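PDB 4ECO: uncharacterized protein from Bacteroides eggerthii DSM 20697, which is of unknown function but, as a leucine-rich repeat protein, probably binds other proteins through its curved solenoid. Local coordinates for residues 190-203 against 214-228. Sequence-based numbering, arbitrary orientation.
Sequences QLSNNITFVSKAVM and GNSPFVAENICEAWE. With NA (sodium ion), chain C.
Asn193 and Ser216 meet through their polar ends, the hydroxyl OG of Ser216 donating to OD1 of the buried Asn193 amide. The same OD1 accepts the backbone N of Ile195 at 3.1 Å on a lone pair in the carbonyl plane, closing an Asx turn, while ND2 donates a hydrogen bond to Gly214 O at 3.0 Å, close to the amide plane. With CG set between the backbone N and the carbonyl carbon (chi1 61°), the amide can bond its own segment as well as 214-228. A leucine here would probably leave Gly214 O and the Ser216 hydroxyl without their mates and undo the Asx turn. Nearby, Ser192 N donates to Asn215 O, while Ser192 O binds the sodium ion together with Glu117. In this leucine-rich repeat solenoid, 214-228 leaves strand 210-214 of the parallel ladder and runs beside strand 194-198, which pairs with 96-97 on another side of the coil. Backbone groups are matched here too: Val198 N reaches Asn222 O at 2.9 Å in a nearly straight bond (164°), and Val198 O accepts Cys224 N, which lies above the Val198 carbonyl plane. One water links Thr196 O to Val219 N and Asn222 ND2. Farther on, Lys200 N donates to Ala226 O, and the extended lysine chain lays CD over the Trp227 six-membered ring, 3.9 Å from its centroid. Ser199 OG accepts from Ala201 N in an ST turn and is also hydrogen-bonded to Asp99 OD1.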
loop_
_atom_site.group_PDB
_atom_site.type_symbol
_atom_site.label_atom_id
_atom_site.label_comp_id
_atom_site.label_asym_id
_atom_site.label_seq_id
_atom_site.Cartn_x
_atom_site.Cartn_y
_atom_site.Cartn_z
ATOM N N GLN A 190 -5.181 2.590 20.436
ATOM C CA GLN A 190 -5.529 1.373 21.165
ATOM C C GLN A 190 -4.233 0.742 21.605
ATOM O O GLN A 190 -3.397 0.364 20.773
ATOM C CB GLN A 190 -6.371 0.439 20.276
ATOM C CG GLN A 190 -6.856 -0.848 20.919
ATOM C CD GLN A 190 -7.555 -1.687 19.893
ATOM O OE1 GLN A 190 -6.952 -2.555 19.250
ATOM N NE2 GLN A 190 -8.825 -1.381 19.660
ATOM N N LEU A 191 -4.048 0.710 22.912
ATOM C CA LEU A 191 -2.846 0.201 23.541
ATOM C C LEU A 191 -2.802 -1.329 23.556
ATOM O O LEU A 191 -3.847 -1.977 23.707
ATOM C CB LEU A 191 -2.737 0.745 24.981
ATOM C CG LEU A 191 -2.776 2.284 25.144
ATOM C CD1 LEU A 191 -2.728 2.670 26.605
ATOM C CD2 LEU A 191 -1.629 2.983 24.384
ATOM N N SER A 192 -1.581 -1.897 23.391
ATOM C CA SER A 192 -1.289 -3.342 23.441
ATOM C C SER A 192 -0.532 -3.672 24.731
ATOM O O SER A 192 -0.329 -4.844 25.079
ATOM C CB SER A 192 -0.465 -3.767 22.228
ATOM O OG SER A 192 0.881 -3.323 22.347
ATOM N N ASN A 193 -0.094 -2.619 25.425
ATOM C CA ASN A 193 0.685 -2.691 26.657
ATOM C C ASN A 193 0.561 -1.381 27.445
ATOM O O ASN A 193 0.053 -0.381 26.924
ATOM C CB ASN A 193 2.165 -2.965 26.312
ATOM C CG ASN A 193 2.764 -1.868 25.453
ATOM O OD1 ASN A 193 3.056 -0.768 25.920
ATOM N ND2 ASN A 193 2.885 -2.117 24.165
ATOM N N ASN A 194 1.114 -1.376 28.670
ATOM C CA ASN A 194 1.142 -0.201 29.511
ATOM C C ASN A 194 2.609 0.137 29.901
ATOM O O ASN A 194 2.904 0.375 31.073
ATOM C CB ASN A 194 0.246 -0.383 30.721
ATOM C CG ASN A 194 -0.184 0.934 31.298
ATOM O OD1 ASN A 194 -1.088 1.606 30.774
ATOM N ND2 ASN A 194 0.499 1.352 32.356
ATOM N N ILE A 195 3.526 0.146 28.897
ATOM C CA ILE A 195 4.918 0.528 29.108
ATOM C C ILE A 195 4.915 2.062 29.231
ATOM O O ILE A 195 4.554 2.745 28.283
ATOM C CB ILE A 195 5.882 0.005 27.995
ATOM C CG1 ILE A 195 5.758 -1.507 27.668
ATOM C CG2 ILE A 195 7.327 0.440 28.222
ATOM C CD1 ILE A 195 6.018 -2.402 28.742
ATOM N N THR A 196 5.278 2.597 30.403
ATOM C CA THR A 196 5.229 4.036 30.662
ATOM C C THR A 196 6.610 4.687 30.643
ATOM O O THR A 196 6.704 5.911 30.656
ATOM C CB THR A 196 4.550 4.284 32.020
ATOM O OG1 THR A 196 5.230 3.542 33.045
ATOM C CG2 THR A 196 3.069 3.911 32.001
ATOM N N PHE A 197 7.670 3.884 30.587
ATOM C CA PHE A 197 9.039 4.370 30.623
ATOM C C PHE A 197 9.983 3.347 29.978
ATOM O O PHE A 197 9.767 2.134 30.099
ATOM C CB PHE A 197 9.438 4.619 32.106
ATOM C CG PHE A 197 10.686 5.423 32.329
ATOM C CD1 PHE A 197 11.934 4.816 32.320
ATOM C CD2 PHE A 197 10.618 6.790 32.557
ATOM C CE1 PHE A 197 13.095 5.572 32.471
ATOM C CE2 PHE A 197 11.780 7.542 32.726
ATOM C CZ PHE A 197 13.011 6.924 32.696
ATOM N N VAL A 198 11.026 3.841 29.289
ATOM C CA VAL A 198 12.078 3.019 28.687
ATOM C C VAL A 198 13.389 3.645 29.114
ATOM O O VAL A 198 13.621 4.835 28.866
ATOM C CB VAL A 198 12.014 2.784 27.150
ATOM C CG1 VAL A 198 13.009 1.703 26.737
ATOM C CG2 VAL A 198 10.621 2.386 26.702
ATOM N N SER A 199 14.229 2.837 29.781
ATOM C CA SER A 199 15.526 3.212 30.319
ATOM C C SER A 199 16.531 3.677 29.233
ATOM O O SER A 199 16.581 3.155 28.116
ATOM C CB SER A 199 16.119 2.027 31.080
ATOM O OG SER A 199 17.458 2.231 31.496
ATOM N N LYS A 200 17.348 4.655 29.617
ATOM C CA LYS A 200 18.480 5.230 28.912
ATOM C C LYS A 200 19.475 4.131 28.507
ATOM O O LYS A 200 20.147 4.254 27.482
ATOM C CB LYS A 200 19.142 6.195 29.919
ATOM C CG LYS A 200 20.230 7.118 29.418
ATOM C CD LYS A 200 20.739 7.966 30.570
ATOM C CE LYS A 200 21.920 8.816 30.165
ATOM N NZ LYS A 200 22.385 9.718 31.264
ATOM N N ALA A 201 19.541 3.047 29.330
ATOM C CA ALA A 201 20.446 1.886 29.281
ATOM C C ALA A 201 20.530 1.206 27.916
ATOM O O ALA A 201 21.530 0.540 27.678
ATOM C CB ALA A 201 20.041 0.850 30.320
ATOM N N VAL A 202 19.530 1.398 27.017
ATOM C CA VAL A 202 19.486 0.841 25.659
ATOM C C VAL A 202 20.806 1.247 24.873
ATOM O O VAL A 202 21.299 0.454 24.062
ATOM C CB VAL A 202 18.171 1.281 24.950
ATOM C CG1 VAL A 202 18.132 0.857 23.484
ATOM C CG2 VAL A 202 16.967 0.707 25.680
HETATM N N MSE A 203 21.421 2.418 25.218
HETATM C CA MSE A 203 22.699 2.922 24.661
HETATM C C MSE A 203 23.883 1.978 24.924
HETATM O O MSE A 203 24.968 2.181 24.365
HETATM C CB MSE A 203 23.066 4.275 25.279
HETATM C CG MSE A 203 22.077 5.399 25.065
HETATM SE SE MSE A 203 22.840 6.983 25.915
HETATM C CE MSE A 203 21.277 8.149 25.922
ATOM N N GLY A 214 5.644 -0.066 20.154
ATOM C CA GLY A 214 4.343 0.364 19.678
ATOM C C GLY A 214 3.202 0.069 20.608
ATOM O O GLY A 214 3.292 -0.827 21.450
ATOM N N ASN A 215 2.122 0.846 20.454
ATOM C CA ASN A 215 0.829 0.768 21.153
ATOM C C ASN A 215 1.025 0.966 22.672
ATOM O O ASN A 215 0.323 0.364 23.478
ATOM C CB ASN A 215 0.132 -0.547 20.810
ATOM C CG ASN A 215 0.261 -0.913 19.349
ATOM O OD1 ASN A 215 -0.309 -0.269 18.476
ATOM N ND2 ASN A 215 1.108 -1.879 19.039
ATOM N N SER A 216 1.961 1.871 23.029
ATOM C CA SER A 216 2.376 2.201 24.393
ATOM C C SER A 216 1.883 3.557 24.825
ATOM O O SER A 216 1.821 4.473 24.003
ATOM C CB SER A 216 3.901 2.170 24.508
ATOM O OG SER A 216 4.423 0.853 24.610
ATOM N N PRO A 217 1.584 3.738 26.124
ATOM C CA PRO A 217 1.065 5.039 26.576
ATOM C C PRO A 217 2.141 6.028 27.017
ATOM O O PRO A 217 1.789 7.102 27.532
ATOM C CB PRO A 217 0.195 4.660 27.770
ATOM C CG PRO A 217 0.801 3.418 28.308
ATOM C CD PRO A 217 1.573 2.747 27.224
ATOM N N PHE A 218 3.437 5.686 26.827
ATOM C CA PHE A 218 4.512 6.564 27.295
ATOM C C PHE A 218 4.569 7.882 26.506
ATOM O O PHE A 218 4.018 7.991 25.411
ATOM C CB PHE A 218 5.894 5.874 27.271
ATOM C CG PHE A 218 6.253 5.034 26.064
ATOM C CD1 PHE A 218 5.988 5.488 24.770
ATOM C CD2 PHE A 218 6.959 3.845 26.211
ATOM C CE1 PHE A 218 6.373 4.739 23.655
ATOM C CE2 PHE A 218 7.332 3.094 25.089
ATOM C CZ PHE A 218 7.043 3.550 23.815
ATOM N N VAL A 219 5.214 8.882 27.114
ATOM C CA VAL A 219 5.447 10.213 26.550
ATOM C C VAL A 219 6.868 10.224 25.969
ATOM O O VAL A 219 7.719 9.458 26.425
ATOM C CB VAL A 219 5.196 11.359 27.577
ATOM C CG1 VAL A 219 3.713 11.478 27.908
ATOM C CG2 VAL A 219 6.018 11.176 28.849
ATOM N N ALA A 220 7.112 11.075 24.961
ATOM C CA ALA A 220 8.374 11.176 24.212
ATOM C C ALA A 220 9.625 11.289 25.103
ATOM O O ALA A 220 10.613 10.601 24.837
ATOM C CB ALA A 220 8.322 12.359 23.283
ATOM N N GLU A 221 9.558 12.108 26.172
ATOM C CA GLU A 221 10.676 12.368 27.090
ATOM C C GLU A 221 11.014 11.152 27.990
ATOM O O GLU A 221 12.055 11.162 28.647
ATOM C CB GLU A 221 10.414 13.622 27.966
ATOM C CG GLU A 221 9.128 13.629 28.790
ATOM C CD GLU A 221 7.847 14.114 28.125
ATOM O OE1 GLU A 221 7.803 14.205 26.876
ATOM O OE2 GLU A 221 6.870 14.377 28.865
ATOM N N ASN A 222 10.164 10.110 28.004
ATOM C CA ASN A 222 10.403 8.933 28.842
ATOM C C ASN A 222 10.875 7.739 28.004
ATOM O O ASN A 222 10.966 6.621 28.521
ATOM C CB ASN A 222 9.164 8.593 29.649
ATOM C CG ASN A 222 8.961 9.536 30.812
ATOM O OD1 ASN A 222 9.878 10.255 31.250
ATOM N ND2 ASN A 222 7.758 9.524 31.365
ATOM N N ILE A 223 11.249 8.001 26.730
ATOM C CA ILE A 223 11.783 6.982 25.824
ATOM C C ILE A 223 13.290 7.171 25.738
ATOM O O ILE A 223 13.766 7.973 24.923
ATOM C CB ILE A 223 11.128 6.973 24.407
ATOM C CG1 ILE A 223 9.588 6.890 24.478
ATOM C CG2 ILE A 223 11.715 5.841 23.549
ATOM C CD1 ILE A 223 8.903 7.118 23.178
ATOM N N CYS A 224 14.028 6.464 26.621
ATOM C CA CYS A 224 15.486 6.365 26.668
ATOM C C CYS A 224 16.212 7.732 26.836
ATOM O O CYS A 224 17.306 7.941 26.282
ATOM C CB CYS A 224 15.994 5.630 25.432
ATOM S SG CYS A 224 15.274 3.987 25.219
ATOM N N GLU A 225 15.650 8.606 27.685
ATOM C CA GLU A 225 16.274 9.882 28.042
ATOM C C GLU A 225 17.002 9.787 29.393
ATOM O O GLU A 225 18.082 10.367 29.568
ATOM C CB GLU A 225 15.250 11.014 28.098
ATOM C CG GLU A 225 14.840 11.550 26.742
ATOM C CD GLU A 225 14.208 12.925 26.777
ATOM O OE1 GLU A 225 14.330 13.615 27.819
ATOM O OE2 GLU A 225 13.616 13.327 25.747
ATOM N N ALA A 226 16.403 9.051 30.340
ATOM C CA ALA A 226 16.892 8.958 31.707
ATOM C C ALA A 226 16.959 7.529 32.229
ATOM O O ALA A 226 16.409 6.598 31.628
ATOM C CB ALA A 226 15.971 9.771 32.613
ATOM N N TRP A 227 17.632 7.372 33.379
ATOM C CA TRP A 227 17.684 6.094 34.061
ATOM C C TRP A 227 16.308 5.794 34.618
ATOM O O TRP A 227 15.583 6.722 34.996
ATOM C CB TRP A 227 18.734 6.094 35.167
ATOM C CG TRP A 227 20.120 6.467 34.741
ATOM C CD1 TRP A 227 20.844 7.549 35.159
ATOM C CD2 TRP A 227 20.980 5.723 33.869
ATOM N NE1 TRP A 227 22.106 7.519 34.614
ATOM C CE2 TRP A 227 22.208 6.420 33.795
ATOM C CE3 TRP A 227 20.833 4.530 33.139
ATOM C CZ2 TRP A 227 23.273 5.974 33.007
ATOM C CZ3 TRP A 227 21.899 4.084 32.372
ATOM C CH2 TRP A 227 23.094 4.813 32.299
ATOM N N GLU A 228 15.918 4.519 34.631
ATOM C CA GLU A 228 14.629 4.124 35.177
ATOM C C GLU A 228 14.675 4.415 36.661
ATOM O O GLU A 228 13.746 4.993 37.215
ATOM C CB GLU A 228 14.342 2.655 34.853
ATOM C CG GLU A 228 12.941 2.204 35.207
ATOM C CD GLU A 228 12.706 1.872 36.667
ATOM O OE1 GLU A 228 13.577 1.224 37.300
ATOM O OE2 GLU A 228 11.626 2.254 37.171
HETATM NA NA NA C . 0.737 -6.705 23.882
HETATM O O HOH W 1 5.698 8.192 30.107
HETATM O O HOH W 2 13.586 8.031 29.712
#